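Local coordinates for nitronate monooxygenase family protein (Pseudomonas aeruginosa, PDB 4QIT), which uses molecular oxygen and FMN to carry out the oxidative denitrification of alkyl nitronates, the toxin propionate 3-nitronate being the best substrate, at residues Q18-I22 against L348-V352; A37-G43 against A344-L348. The protein carries 1 engineered substitution. All coordinates share one frame; numbering follows the deposited sequence.

Interaction 1: residues Q18-I22 against L348-V352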
loop_
_atom_site.group_PDB
_atom_site.type_symbol
_atom_site.label_atom_id
_atom_site.label_comp_id
_atom_site.label_asym_id
_atom_site.label_seq_id
_atom_site.Cartn_x
_atom_site.Cartn_y
_atom_site.Cartn_z
ATOM N N GLN A 18 14.139 -20.997 15.992
ATOM C CA GLN A 18 13.070 -21.976 15.843
ATOM C C GLN A 18 11.874 -21.468 15.030
ATOM O O GLN A 18 11.199 -22.256 14.372
ATOM C CB GLN A 18 12.601 -22.465 17.219
ATOM C CG GLN A 18 13.669 -23.214 18.004
ATOM C CD GLN A 18 14.097 -24.496 17.316
ATOM O OE1 GLN A 18 13.260 -25.283 16.873
ATOM N NE2 GLN A 18 15.408 -24.707 17.212
ATOM N N GLN A 19 11.599 -20.162 15.089
ATOM C CA GLN A 19 10.394 -19.606 14.465
ATOM C C GLN A 19 10.752 -18.505 13.483
ATOM O O GLN A 19 11.624 -17.699 13.764
ATOM C CB GLN A 19 9.437 -19.036 15.523
ATOM C CG GLN A 19 9.008 -20.044 16.571
ATOM C CD GLN A 19 8.263 -21.219 15.974
ATOM O OE1 GLN A 19 7.692 -21.129 14.881
ATOM N NE2 GLN A 19 8.253 -22.336 16.698
ATOM N N PRO A 20 10.053 -18.452 12.343
ATOM C CA PRO A 20 10.412 -17.481 11.294
ATOM C C PRO A 20 9.784 -16.111 11.533
ATOM O O PRO A 20 9.117 -15.558 10.645
ATOM C CB PRO A 20 9.824 -18.120 10.034
ATOM C CG PRO A 20 8.589 -18.811 10.536
ATOM C CD PRO A 20 8.974 -19.358 11.903
ATOM N N ILE A 21 10.016 -15.568 12.723
ATOM C CA ILE A 21 9.375 -14.316 13.129
ATOM C C ILE A 21 10.438 -13.424 13.731
ATOM O O ILE A 21 11.079 -13.786 14.723
ATOM C CB ILE A 21 8.267 -14.568 14.179
ATOM C CG1 ILE A 21 7.207 -15.522 13.616
ATOM C CG2 ILE A 21 7.626 -13.249 14.597
ATOM C CD1 ILE A 21 6.225 -16.021 14.659
ATOM N N ILE A 22 10.644 -12.267 13.113
ATOM C CA ILE A 22 11.579 -11.275 13.612
ATOM C C ILE A 22 10.776 -10.157 14.265
ATOM O O ILE A 22 9.870 -9.599 13.635
ATOM C CB ILE A 22 12.408 -10.655 12.462
ATOM C CG1 ILE A 22 13.115 -11.742 11.645
ATOM C CG2 ILE A 22 13.408 -9.634 13.004
ATOM C CD1 ILE A 22 13.933 -11.186 10.480
ATOM N N LEU A 348 4.794 -13.915 21.040
ATOM C CA LEU A 348 5.483 -14.823 20.129
ATOM C C LEU A 348 4.789 -16.198 20.094
ATOM O O LEU A 348 4.458 -16.712 19.018
ATOM C CB LEU A 348 6.969 -14.928 20.498
ATOM C CG LEU A 348 7.955 -15.416 19.435
ATOM C CD1 LEU A 348 7.836 -16.919 19.186
ATOM C CD2 LEU A 348 7.783 -14.633 18.119
ATOM N N ARG A 349 4.542 -16.765 21.272
ATOM C CA ARG A 349 3.834 -18.034 21.424
ATOM C C ARG A 349 2.488 -18.017 20.694
ATOM O O ARG A 349 2.142 -18.960 19.968
ATOM C CB ARG A 349 3.608 -18.273 22.923
ATOM C CG ARG A 349 3.571 -19.715 23.392
ATOM C CD ARG A 349 3.562 -19.760 24.925
ATOM N NE ARG A 349 4.725 -19.078 25.473
ATOM C CZ ARG A 349 4.701 -18.122 26.404
ATOM N NH1 ARG A 349 3.564 -17.700 26.941
ATOM N NH2 ARG A 349 5.845 -17.588 26.802
ATOM N N THR A 350 1.742 -16.936 20.888
ATOM C CA THR A 350 0.419 -16.782 20.300
ATOM C C THR A 350 0.485 -16.725 18.774
ATOM O O THR A 350 -0.323 -17.351 18.082
ATOM C CB THR A 350 -0.282 -15.529 20.857
ATOM O OG1 THR A 350 -0.440 -15.663 22.283
ATOM C CG2 THR A 350 -1.646 -15.357 20.223
ATOM N N LEU A 351 1.447 -15.970 18.253
ATOM C CA LEU A 351 1.675 -15.916 16.814
ATOM C C LEU A 351 1.999 -17.279 16.221
ATOM O O LEU A 351 1.527 -17.612 15.131
ATOM C CB LEU A 351 2.791 -14.925 16.493
ATOM C CG LEU A 351 2.457 -13.459 16.798
ATOM C CD1 LEU A 351 3.717 -12.632 16.664
ATOM C CD2 LEU A 351 1.370 -12.930 15.868
ATOM N N VAL A 352 2.794 -18.073 16.933
ATOM C CA VAL A 352 3.117 -19.420 16.465
ATOM C C VAL A 352 1.884 -20.325 16.446
ATOM O O VAL A 352 1.681 -21.085 15.497
ATOM C CB VAL A 352 4.237 -20.058 17.313
ATOM C CG1 VAL A 352 4.429 -21.530 16.942
ATOM C CG2 VAL A 352 5.535 -19.269 17.133
#
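Gln19 lays the flat of its side-chain amide on the isopropyl group of Val352. CG2 of Val352 sits almost straight above the amide carbon, 3.5 Å from Gln19 CD, and CG1 comes over the same face, 3.9 Å from Gln19 NE2. This is van der Waals contact, made with a face of the amide and not with its N-H groups. The bend at chi2 (-61°) turns the amide so that its face lies across the valine, the two side chains meeting at about a right angle. Two residues along, Ile21 CG2 meets Leu348 CD2 at 3.8 Å as the two side chains run past each other in opposite directions. The CG1 branch of Ile21, extended at chi2 (169°), carries CD1 to 4.0 Å from Leu351 CB and 4.1 Å from Val352 CG2, so one isoleucine touches three residues of the helix. In the TIM barrel this is the outer surface of strand 21-23, covered by the C-terminal helix 344-355. Strand 241-244 lies alongside: Ile21 also touches Val242, and Leu351 touches Met244, which is expected to bind FMN. Behind the first shell, Pro20 centres an inverse gamma turn, with a weak hydrogen bond from Ile21 N to Gln19 O, and both flanking side chains set out toward the helix. Ile22 points the other way and meets Phe11 of helix 8-14.

Interaction 2: residues A37-G43 against A344-L348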
loop_
_atom_site.group_PDB
_atom_site.type_symbol
_atom_site.label_atom_id
_atom_site.label_comp_id
_atom_site.label_asym_id
_atom_site.label_seq_id
_atom_site.Cartn_x
_atom_site.Cartn_y
_atom_site.Cartn_z
ATOM N N ALA A 37 13.341 -11.448 25.091
ATOM C CA ALA A 37 12.086 -12.169 25.277
ATOM C C ALA A 37 11.665 -12.891 23.996
ATOM O O ALA A 37 11.290 -14.069 24.022
ATOM C CB ALA A 37 10.993 -11.228 25.763
ATOM N N VAL A 38 11.748 -12.192 22.866
ATOM C CA VAL A 38 11.395 -12.791 21.585
ATOM C C VAL A 38 12.360 -13.906 21.184
ATOM O O VAL A 38 11.937 -14.976 20.738
ATOM C CB VAL A 38 11.316 -11.709 20.491
ATOM C CG1 VAL A 38 11.078 -12.328 19.133
ATOM C CG2 VAL A 38 10.209 -10.729 20.837
ATOM N N SER A 39 13.654 -13.667 21.348
ATOM C CA SER A 39 14.649 -14.692 21.055
ATOM C C SER A 39 14.475 -15.911 21.967
ATOM O O SER A 39 14.488 -17.038 21.492
ATOM C CB SER A 39 16.062 -14.124 21.164
ATOM O OG SER A 39 16.322 -13.209 20.100
ATOM N N ASN A 40 14.281 -15.686 23.262
ATOM C CA ASN A 40 14.016 -16.798 24.179
ATOM C C ASN A 40 12.789 -17.616 23.778
ATOM O O ASN A 40 12.784 -18.848 23.883
ATOM C CB ASN A 40 13.864 -16.289 25.616
ATOM C CG ASN A 40 15.203 -16.011 26.283
ATOM O OD1 ASN A 40 16.243 -16.483 25.833
ATOM N ND2 ASN A 40 15.174 -15.237 27.367
ATOM N N ALA A 41 11.748 -16.936 23.306
ATOM C CA ALA A 41 10.511 -17.613 22.924
ATOM C C ALA A 41 10.642 -18.374 21.613
ATOM O O ALA A 41 9.796 -19.211 21.298
ATOM C CB ALA A 41 9.366 -16.637 22.850
ATOM N N GLY A 42 11.694 -18.089 20.848
ATOM C CA GLY A 42 11.977 -18.871 19.660
ATOM C C GLY A 42 12.095 -18.105 18.353
ATOM O O GLY A 42 12.436 -18.696 17.326
ATOM N N GLY A 43 11.812 -16.806 18.387
ATOM C CA GLY A 43 11.958 -15.970 17.203
ATOM C C GLY A 43 13.286 -15.235 17.175
ATOM O O GLY A 43 14.244 -15.651 17.833
ATOM N N ALA A 344 5.953 -10.135 25.627
ATOM C CA ALA A 344 6.476 -10.479 24.309
ATOM C C ALA A 344 6.604 -11.973 24.049
ATOM O O ALA A 344 6.322 -12.433 22.939
ATOM C CB ALA A 344 7.796 -9.764 24.063
ATOM N N ALA A 345 7.006 -12.734 25.066
ATOM C CA ALA A 345 7.096 -14.179 24.926
ATOM C C ALA A 345 5.713 -14.783 24.659
ATOM O O ALA A 345 5.574 -15.651 23.790
ATOM C CB ALA A 345 7.724 -14.798 26.167
ATOM N N GLU A 346 4.699 -14.317 25.386
ATOM C CA GLU A 346 3.323 -14.751 25.122
ATOM C C GLU A 346 2.870 -14.354 23.718
ATOM O O GLU A 346 2.211 -15.133 23.029
ATOM C CB GLU A 346 2.331 -14.215 26.166
ATOM C CG GLU A 346 0.886 -14.698 25.921
ATOM C CD GLU A 346 -0.130 -14.208 26.953
ATOM O OE1 GLU A 346 0.266 -13.641 28.002
ATOM O OE2 GLU A 346 -1.346 -14.397 26.714
ATOM N N LEU A 347 3.214 -13.147 23.285
ATOM C CA LEU A 347 2.833 -12.751 21.936
ATOM C C LEU A 347 3.496 -13.656 20.893
ATOM O O LEU A 347 2.829 -14.121 19.971
ATOM C CB LEU A 347 3.128 -11.270 21.677
ATOM C CG LEU A 347 2.844 -10.817 20.244
ATOM C CD1 LEU A 347 1.370 -10.991 19.876
ATOM C CD2 LEU A 347 3.273 -9.369 20.034
ATOM N N LEU A 348 4.794 -13.915 21.040
ATOM C CA LEU A 348 5.483 -14.823 20.129
ATOM C C LEU A 348 4.789 -16.198 20.094
ATOM O O LEU A 348 4.458 -16.712 19.018
ATOM C CB LEU A 348 6.969 -14.928 20.498
ATOM C CG LEU A 348 7.955 -15.416 19.435
ATOM C CD1 LEU A 348 7.836 -16.919 19.186
ATOM C CD2 LEU A 348 7.783 -14.633 18.119
#
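Leu348 and Ala41 bury the most surface where helix 32-41, the first helix after strand 21-23 of the TIM barrel, packs beside the C-terminal helix 344-355. The axes of segments 37-41 and 344-348 approach to 8.2 Å with a crossing angle of -43°, a close pairing made possible by small residues on both sides. Ala41 faces the second helix at the nearest point of the two backbones. Its CB lies 3.8 Å from Leu348 CB and 4.1 Å from Ala345 CB, so that it touches both residues, which are three apart on their helix. A turn earlier, Ala37 CB meets Ala344 CB at 3.9 Å. Val38 has its two branches divided between partners. The Val38 and Leu348 side chains cross at about a right angle, and CG1, anti to the backbone N (chi1 175°), meets Leu348 CD2, while CG2 touches the Ala344 methyl. Val38 also rests on Phe248 of helix 246-249, and the backbone N of Ala344 is hydrogen-bonded to Glu253 OE1. The leucine reaches across the end of helix 32-41, which closes in a Schellman motif: Gly42 takes a positive phi of 124°, Gly43 N hydrogen-bonds back to Val38 O at 3.0 Å, and Gly42 N hydrogen-bonds to Ser39 O. These bonds hold the turn from Ala41 to Gly43 in place as a backbone surface for one leucine methyl, CD1. Leu348 CD1 settles there, 3.7 Å from Ala41 O and 4.1 Å from Gly43 N.

How the interactions relate
The two contacts have centres about 7 Å apart, and both end on helix 344-355, with Leu348 belonging to each. Strand 21-23 and helix 32-41 follow each other near the start of the chain, so interaction 1 and interaction 2 bring this early strand-helix unit against the last helix, some 300 residues later. They also meet directly: the carbonyl O of Gly42, just past the end of helix 32-41, probably accepts hydrogen bonds from Gln19 N at 2.8 Å and Gln18 N at 3.2 Å. Through them the C-terminal helix lies against the outside of the barrel, beside the junction of its first and last strands, 21-23 and 241-244.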